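Local atomic coordinates of precorrin-6Y C5,15-methyltransferase (Corynebacterium diphtheriae, PDB entry 3HM2), a protein that probably transfers methyl groups from S-adenosyl-L-methionine to a precorrin during adenosylcobalamin biosynthesis, this chain being the C-terminal methyltransferase domain of the longer protein. Residues 39-44 with 70-75; 52-57 with 63-68; 125-130 with 134-139. All coordinates share one frame; numbering follows the deposited sequence.

Interaction 1 (39-44 with 70-75)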
# COMPACT_ATOMS: atom_id res chain seq x y z
N ILE A 39 -7.38 7.72 23.13
CA ILE A 39 -7.32 6.30 23.44
C ILE A 39 -7.83 6.02 24.85
O ILE A 39 -8.33 4.92 25.13
CB ILE A 39 -5.88 5.76 23.32
CG1 ILE A 39 -5.26 6.19 21.99
CG2 ILE A 39 -5.86 4.25 23.46
CD1 ILE A 39 -5.05 5.05 21.02
N ALA A 40 -7.72 7.01 25.73
CA ALA A 40 -8.01 6.82 27.14
C ALA A 40 -9.50 6.65 27.39
O ALA A 40 -9.93 5.71 28.05
CB ALA A 40 -7.46 7.98 27.96
N ILE A 41 -10.29 7.58 26.85
CA ILE A 41 -11.72 7.62 27.12
C ILE A 41 -12.45 6.48 26.41
O ILE A 41 -13.53 6.06 26.83
CB ILE A 41 -12.34 8.96 26.69
CG1 ILE A 41 -11.90 10.08 27.64
CG2 ILE A 41 -13.86 8.86 26.64
CD1 ILE A 41 -11.00 11.11 27.01
N GLU A 42 -11.86 5.99 25.32
CA GLU A 42 -12.35 4.79 24.65
C GLU A 42 -11.90 3.53 25.39
O GLU A 42 -12.71 2.64 25.66
CB GLU A 42 -11.88 4.76 23.20
CG GLU A 42 -12.33 3.52 22.43
CD GLU A 42 -13.80 3.23 22.62
OE1 GLU A 42 -14.62 4.16 22.48
OE2 GLU A 42 -14.14 2.06 22.90
N TRP A 43 -10.62 3.47 25.70
CA TRP A 43 -10.10 2.43 26.58
C TRP A 43 -11.05 2.32 27.76
O TRP A 43 -11.45 1.23 28.13
CB TRP A 43 -8.68 2.83 27.01
CG TRP A 43 -8.09 2.12 28.25
CD1 TRP A 43 -8.44 2.32 29.57
CD2 TRP A 43 -7.02 1.15 28.27
NE1 TRP A 43 -7.68 1.51 30.39
CE2 TRP A 43 -6.80 0.79 29.62
CE3 TRP A 43 -6.24 0.54 27.28
CZ2 TRP A 43 -5.84 -0.15 30.00
CZ3 TRP A 43 -5.29 -0.40 27.66
CH2 TRP A 43 -5.10 -0.73 29.00
N LEU A 44 -11.43 3.45 28.35
CA LEU A 44 -12.29 3.43 29.53
C LEU A 44 -13.70 3.08 29.14
O LEU A 44 -14.38 2.32 29.84
CB LEU A 44 -12.31 4.79 30.22
CG LEU A 44 -11.17 5.30 31.09
CD1 LEU A 44 -11.71 6.43 31.91
CD2 LEU A 44 -10.52 4.23 32.00
N ILE A 70 -16.26 12.96 31.53
CA ILE A 70 -17.56 13.18 32.17
C ILE A 70 -18.70 12.86 31.22
O ILE A 70 -19.53 11.99 31.50
CB ILE A 70 -17.70 14.64 32.65
CG1 ILE A 70 -16.75 14.90 33.83
CG2 ILE A 70 -19.14 14.93 33.05
CD1 ILE A 70 -16.73 16.35 34.28
N ASN A 71 -18.74 13.56 30.09
CA ASN A 71 -19.86 13.44 29.15
C ASN A 71 -19.98 12.03 28.59
O ASN A 71 -20.89 11.74 27.81
CB ASN A 71 -19.71 14.45 28.01
CG ASN A 71 -19.61 15.88 28.51
OD1 ASN A 71 -19.64 16.13 29.71
ND2 ASN A 71 -19.50 16.82 27.58
N LEU A 72 -19.07 11.15 28.99
CA LEU A 72 -19.17 9.73 28.66
C LEU A 72 -19.28 8.88 29.92
O LEU A 72 -19.00 7.68 29.89
CB LEU A 72 -17.97 9.29 27.82
CG LEU A 72 -17.97 9.71 26.35
CD1 LEU A 72 -16.65 9.36 25.69
CD2 LEU A 72 -19.13 9.05 25.61
N GLY A 73 -19.68 9.51 31.02
CA GLY A 73 -19.80 8.82 32.29
C GLY A 73 -18.53 8.09 32.68
O GLY A 73 -18.55 7.19 33.51
N VAL A 74 -17.41 8.49 32.06
CA VAL A 74 -16.11 7.95 32.42
C VAL A 74 -15.27 8.98 33.17
O VAL A 74 -14.05 9.01 33.04
CB VAL A 74 -15.33 7.47 31.18
CG1 VAL A 74 -14.35 6.37 31.56
CG2 VAL A 74 -16.30 6.99 30.11
N SER A 75 -15.94 9.83 33.95
CA SER A 75 -15.25 10.85 34.75
C SER A 75 -14.48 10.30 35.98
O SER A 75 -13.51 10.89 36.46
CB SER A 75 -16.26 11.92 35.19
OG SER A 75 -17.58 11.37 35.34
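L44 and I41, on one side of helix 38-44, meet V74 and L72 of the loop after helix 59-70. The fold is the Rossmann-like sandwich of the class I methyltransferases. Here the first helix after strand 27-32 packs against the turn that leads from helix 59-70 into strand 78-81.

The side chain of L44 is the clearest to follow. Its CB points toward the loop and lies 4.2 Å from CB of V74. CG sits beside the backbone N (chi1 -77°). CD1 reaches furthest across, 3.8 Å from CB of V74 and 3.7 Å from its carbonyl O. CD2 points toward strand 50-55, near A52, and lies in plane at the edge of the W43 ring. L44 CB, like CD1, is modelled closer to V74 CG1 than two carbons allow. The gap between I41 CG2 and L72 CD1 is too short as well. The residues are neighbours, but the spacing and the exact methyl positions are doubtful.

I41 and L72 come together at about a right angle, one methyl branch of each facing the other. I78 of strand 78-81 touches both I41 and L44, while R45 touches both L72 and V74.

The loop gets its shape from a type I turn, I70 to G73, which forms part of a Schellman motif ending the helix. G73 is its C-prime residue, with phi +53°. The contact itself contains no hydrogen bond across the two segments. The carbonyl O of L44, at the end of its helix, instead accepts a hydrogen bond from NH1 of R77.

Interaction 2 (52-57 with 63-68); sequences AVCFEI and ERILSN
I65 reaches from helix 59-70 to C54 and E56, on strand 50-55 and just past it. The apolar contacts are few. CG2 of I65 comes to 4.2 Å from SG of C54. CD1 of I65 lies 3.9 Å from CB of E56. The torsions explain this division. CG2 is anti to the backbone N and takes the sulfur, while CG1 carries an extended arm (chi2 171°) whose end meets the base of the glutamate. One branched side chain thus spans two residues that point to the same side of the chain. F55, between them, points away. It packs edge-to-face against W30 and F88. Further apolar cover for I65 comes from I41 and V80.

Strand 50-55, helix 59-70 and strand 78-81 form a beta-alpha-beta unit. I65 is on the side of the helix that faces the sheet, so it joins the first two elements of that crossover. Backbone hydrogen bonds between A79 and both A52 and C54 attach the third.

No hydrogen bond crosses between the two segments; the polar groups of E56 are met from outside them. E56 has CG anti to its N and then bends (chi2 66°), which carries the carboxylate on past the strand end, where S58 meets it. OE2 accepts a hydrogen bond from S58 N, and OE1 has a weak one with S36 OG. The backbone O of E56 is held by NH1 of R62. In many class I methyltransferases an acidic residue at the end of this strand contacts the cofactor ribose. E56 probably corresponds to it.

Metal sites lie on the same helix. E59 and E63 have been seen as calcium-binding residues, E60 and E63 as magnesium-binding ones. No metal is bound to this chain. The E63 carboxylate points away from the sheet.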
# COMPACT_ATOMS: atom_id res chain seq x y z
N ALA A 52 -7.62 4.90 33.58
CA ALA A 52 -6.64 5.37 32.61
C ALA A 52 -5.93 6.63 33.11
O ALA A 52 -6.50 7.41 33.86
CB ALA A 52 -7.31 5.64 31.27
N VAL A 53 -4.69 6.81 32.67
CA VAL A 53 -3.92 8.00 33.03
C VAL A 53 -3.49 8.78 31.77
O VAL A 53 -2.98 8.22 30.78
CB VAL A 53 -2.72 7.73 33.99
CG1 VAL A 53 -2.01 9.03 34.32
CG2 VAL A 53 -3.18 7.06 35.26
N CYS A 54 -3.73 10.10 31.86
CA CYS A 54 -3.52 11.04 30.78
C CYS A 54 -2.41 12.04 31.12
O CYS A 54 -2.24 12.43 32.28
CB CYS A 54 -4.84 11.76 30.50
SG CYS A 54 -6.00 10.79 29.47
N PHE A 55 -1.66 12.46 30.12
CA PHE A 55 -0.51 13.34 30.31
C PHE A 55 -0.52 14.44 29.23
O PHE A 55 0.02 14.27 28.14
CB PHE A 55 0.82 12.55 30.26
CG PHE A 55 1.09 11.68 31.50
CD1 PHE A 55 0.80 10.32 31.50
CD2 PHE A 55 1.66 12.22 32.64
CE1 PHE A 55 1.05 9.52 32.63
CE2 PHE A 55 1.93 11.43 33.75
CZ PHE A 55 1.62 10.08 33.75
N GLU A 56 -1.14 15.57 29.55
CA GLU A 56 -1.27 16.69 28.63
C GLU A 56 -0.59 17.95 29.21
O GLU A 56 -0.76 18.29 30.37
CB GLU A 56 -2.75 16.95 28.32
CG GLU A 56 -3.07 18.27 27.62
CD GLU A 56 -2.50 18.37 26.22
OE1 GLU A 56 -2.71 17.41 25.44
OE2 GLU A 56 -1.85 19.39 25.89
N ILE A 57 0.17 18.65 28.38
CA ILE A 57 0.85 19.87 28.82
C ILE A 57 -0.07 21.09 29.02
O ILE A 57 0.10 21.83 30.00
CB ILE A 57 2.00 20.19 27.85
CG1 ILE A 57 2.05 21.70 27.56
CG2 ILE A 57 1.85 19.38 26.56
CD1 ILE A 57 2.91 22.08 26.36
N GLU A 63 -8.52 20.44 30.41
CA GLU A 63 -9.90 20.81 30.75
C GLU A 63 -10.94 20.17 29.80
O GLU A 63 -12.07 19.90 30.20
CB GLU A 63 -10.07 22.35 30.81
CG GLU A 63 -9.67 23.03 32.14
CD GLU A 63 -9.93 24.54 32.15
OE1 GLU A 63 -10.83 25.01 31.43
OE2 GLU A 63 -9.21 25.26 32.89
N ARG A 64 -10.53 19.92 28.55
CA ARG A 64 -11.43 19.35 27.54
C ARG A 64 -11.44 17.80 27.48
O ARG A 64 -12.42 17.20 27.04
CB ARG A 64 -11.11 19.93 26.16
CG ARG A 64 -11.90 19.32 25.02
CD ARG A 64 -13.20 20.07 24.75
NE ARG A 64 -13.94 19.45 23.65
CZ ARG A 64 -14.94 20.03 22.99
NH1 ARG A 64 -15.32 21.26 23.32
NH2 ARG A 64 -15.56 19.38 22.01
N ILE A 65 -10.35 17.17 27.91
CA ILE A 65 -10.27 15.72 27.99
C ILE A 65 -11.22 15.24 29.09
O ILE A 65 -12.06 14.36 28.87
CB ILE A 65 -8.87 15.25 28.38
CG1 ILE A 65 -7.81 15.85 27.46
CG2 ILE A 65 -8.79 13.75 28.33
CD1 ILE A 65 -6.40 15.59 27.95
N LEU A 66 -11.08 15.83 30.27
CA LEU A 66 -11.90 15.46 31.41
C LEU A 66 -13.37 15.82 31.17
O LEU A 66 -14.27 15.09 31.59
CB LEU A 66 -11.40 16.14 32.69
CG LEU A 66 -12.23 15.91 33.95
CD1 LEU A 66 -12.05 14.49 34.46
CD2 LEU A 66 -11.85 16.92 35.03
N SER A 67 -13.59 16.94 30.49
CA SER A 67 -14.94 17.31 30.06
C SER A 67 -15.61 16.18 29.30
O SER A 67 -16.79 15.88 29.52
CB SER A 67 -14.88 18.57 29.19
OG SER A 67 -15.74 19.58 29.70
N ASN A 68 -14.86 15.54 28.41
CA ASN A 68 -15.41 14.49 27.56
C ASN A 68 -15.51 13.15 28.29
O ASN A 68 -16.37 12.33 27.97
CB ASN A 68 -14.56 14.34 26.29
CG ASN A 68 -14.88 15.39 25.25
OD1 ASN A 68 -15.86 16.13 25.38
ND2 ASN A 68 -14.07 15.45 24.20

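Interaction 3 (125-130 with 134-139)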
# COMPACT_ATOMS: atom_id res chain seq x y z
N ALA A 125 2.84 1.56 20.62
CA ALA A 125 3.21 2.90 20.15
C ALA A 125 2.87 3.15 18.67
O ALA A 125 2.77 2.22 17.88
CB ALA A 125 4.69 3.19 20.42
N ASN A 126 2.68 4.42 18.32
CA ASN A 126 2.35 4.83 16.97
C ASN A 126 3.37 5.78 16.48
O ASN A 126 3.82 6.66 17.22
CB ASN A 126 1.03 5.58 16.94
CG ASN A 126 -0.12 4.66 16.76
OD1 ASN A 126 0.02 3.44 16.86
ND2 ASN A 126 -1.29 5.23 16.50
N ALA A 127 3.70 5.63 15.20
CA ALA A 127 4.66 6.47 14.52
C ALA A 127 4.01 6.84 13.22
O ALA A 127 3.20 6.09 12.70
CB ALA A 127 5.98 5.70 14.24
N VAL A 128 4.38 7.98 12.65
CA VAL A 128 3.68 8.47 11.49
C VAL A 128 4.69 9.09 10.54
O VAL A 128 4.36 9.50 9.43
CB VAL A 128 2.71 9.54 11.94
CG1 VAL A 128 3.47 10.57 12.73
CG2 VAL A 128 1.98 10.16 10.75
N THR A 129 5.93 9.17 10.99
CA THR A 129 6.99 9.77 10.21
C THR A 129 8.08 8.74 10.18
O THR A 129 8.02 7.76 10.93
CB THR A 129 7.62 10.99 10.92
OG1 THR A 129 8.19 10.56 12.16
CG2 THR A 129 6.60 12.08 11.18
N VAL A 130 9.09 8.99 9.35
CA VAL A 130 10.19 8.04 9.24
C VAL A 130 11.03 8.08 10.48
O VAL A 130 11.36 7.03 11.04
CB VAL A 130 11.09 8.30 8.03
CG1 VAL A 130 12.50 7.76 8.30
CG2 VAL A 130 10.48 7.67 6.78
N GLN A 134 11.81 4.67 12.47
CA GLN A 134 13.10 3.98 12.58
C GLN A 134 13.50 3.82 14.05
O GLN A 134 14.35 3.00 14.40
CB GLN A 134 14.18 4.71 11.78
CG GLN A 134 13.74 5.30 10.45
CD GLN A 134 14.87 6.08 9.80
OE1 GLN A 134 14.89 7.32 9.79
NE2 GLN A 134 15.85 5.35 9.29
N MSE A 135 12.87 4.60 14.91
CA MSE A 135 13.03 4.49 16.35
C MSE A 135 12.26 3.29 16.93
O MSE A 135 12.77 2.57 17.79
CB MSE A 135 12.58 5.80 17.00
CG MSE A 135 12.20 5.73 18.47
SE MSE A 135 13.73 6.11 19.60
CE MSE A 135 12.81 6.53 21.27
N LEU A 136 11.03 3.06 16.47
CA LEU A 136 10.31 1.86 16.89
C LEU A 136 11.22 0.65 16.57
O LEU A 136 11.19 -0.36 17.27
CB LEU A 136 8.98 1.68 16.15
CG LEU A 136 7.77 2.62 16.18
CD1 LEU A 136 6.78 2.18 15.08
CD2 LEU A 136 7.07 2.70 17.54
N TRP A 137 12.01 0.78 15.51
CA TRP A 137 12.78 -0.34 14.97
C TRP A 137 13.99 -0.59 15.85
O TRP A 137 14.57 -1.67 15.83
CB TRP A 137 13.21 -0.07 13.51
CG TRP A 137 12.14 -0.38 12.51
CD1 TRP A 137 11.52 0.49 11.65
CD2 TRP A 137 11.53 -1.66 12.27
NE1 TRP A 137 10.58 -0.17 10.89
CE2 TRP A 137 10.56 -1.49 11.26
CE3 TRP A 137 11.73 -2.95 12.81
CZ2 TRP A 137 9.79 -2.56 10.78
CZ3 TRP A 137 10.95 -4.01 12.33
CH2 TRP A 137 9.99 -3.80 11.33
N ALA A 138 14.38 0.43 16.60
CA ALA A 138 15.56 0.37 17.44
C ALA A 138 15.15 -0.12 18.83
O ALA A 138 15.82 -0.97 19.43
CB ALA A 138 16.19 1.74 17.52
N LEU A 139 14.04 0.42 19.34
CA LEU A 139 13.46 -0.06 20.59
C LEU A 139 12.89 -1.46 20.43
O LEU A 139 12.83 -2.23 21.39
CB LEU A 139 12.38 0.91 21.07
CG LEU A 139 12.78 2.38 21.19
CD1 LEU A 139 11.56 3.25 21.44
CD2 LEU A 139 13.81 2.56 22.30
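A125 begins the contact by placing its methyl against L136. CB of A125 lies 3.8 Å from CD2 of L136. N126 points to the other side of the strand, where its OD1 accepts a hydrogen bond from NE2 of Q172.

A127 points back toward the helix. Its CB is 3.7 Å from CD1 of L136 and 4.1 Å from CG. The leucine is therefore shared between two alanines, one under each methyl branch. Its CG stands beside the backbone N (chi1 -62°), which aims the fork at the strand. The small alanine side chains probably help the helix lie close to the sheet, with CA of A127 7.7 Å from CA of L136. L104, I147, W173 and H171 also touch L136.

The chain then leaves strand 122-127 and enters helix 130-143. That helix carries it to strand 146-157, parallel to 122-127 but two places further out, with antiparallel strand 162-176 between. This inserted last strand is the hallmark of the class I methyltransferase sheet.

T129 is the N-cap of the helix. Its OG1 accepts a hydrogen bond from S132 N.

V130 starts the first turn. Its carbonyl O accepts from the backbone N of Q134 at 2.8 Å. The N-H...O angle is 150°, and the donor stands nearly in line with the C=O bond (173°). The side chain of Q134 runs past the same carbonyl and crosses V130 at a slant. Its CG is 3.5 Å from CG1 of V130. The amide oxygen is modelled too near that methyl, so its exact place is doubtful. Other subunits close over this end. W137 of the third subunit packs on both V130 and Q134, and M164 of the second subunit touches V130.

How the interactions relate
All three contacts are largely buried, though interaction 1 has an exposed edge at L72. Interactions 1 and 2 are neighbours, joined by helix 59-70, which interaction 2 packs on the strand and which runs into the loop used by interaction 1. They touch directly: A40 CB is 3.5 Å from C54 SG, and I41 CD1 is 3.7 Å from I65 CG2. Interaction 3 lies across the centre of the chain, its centre about 25 Å from that of interaction 2, yet both reach the same sheet. Interactions 1 and 2 join their segments by apolar contacts alone. Interaction 3 adds a backbone hydrogen bond in a helical turn, and only there do other subunits take part.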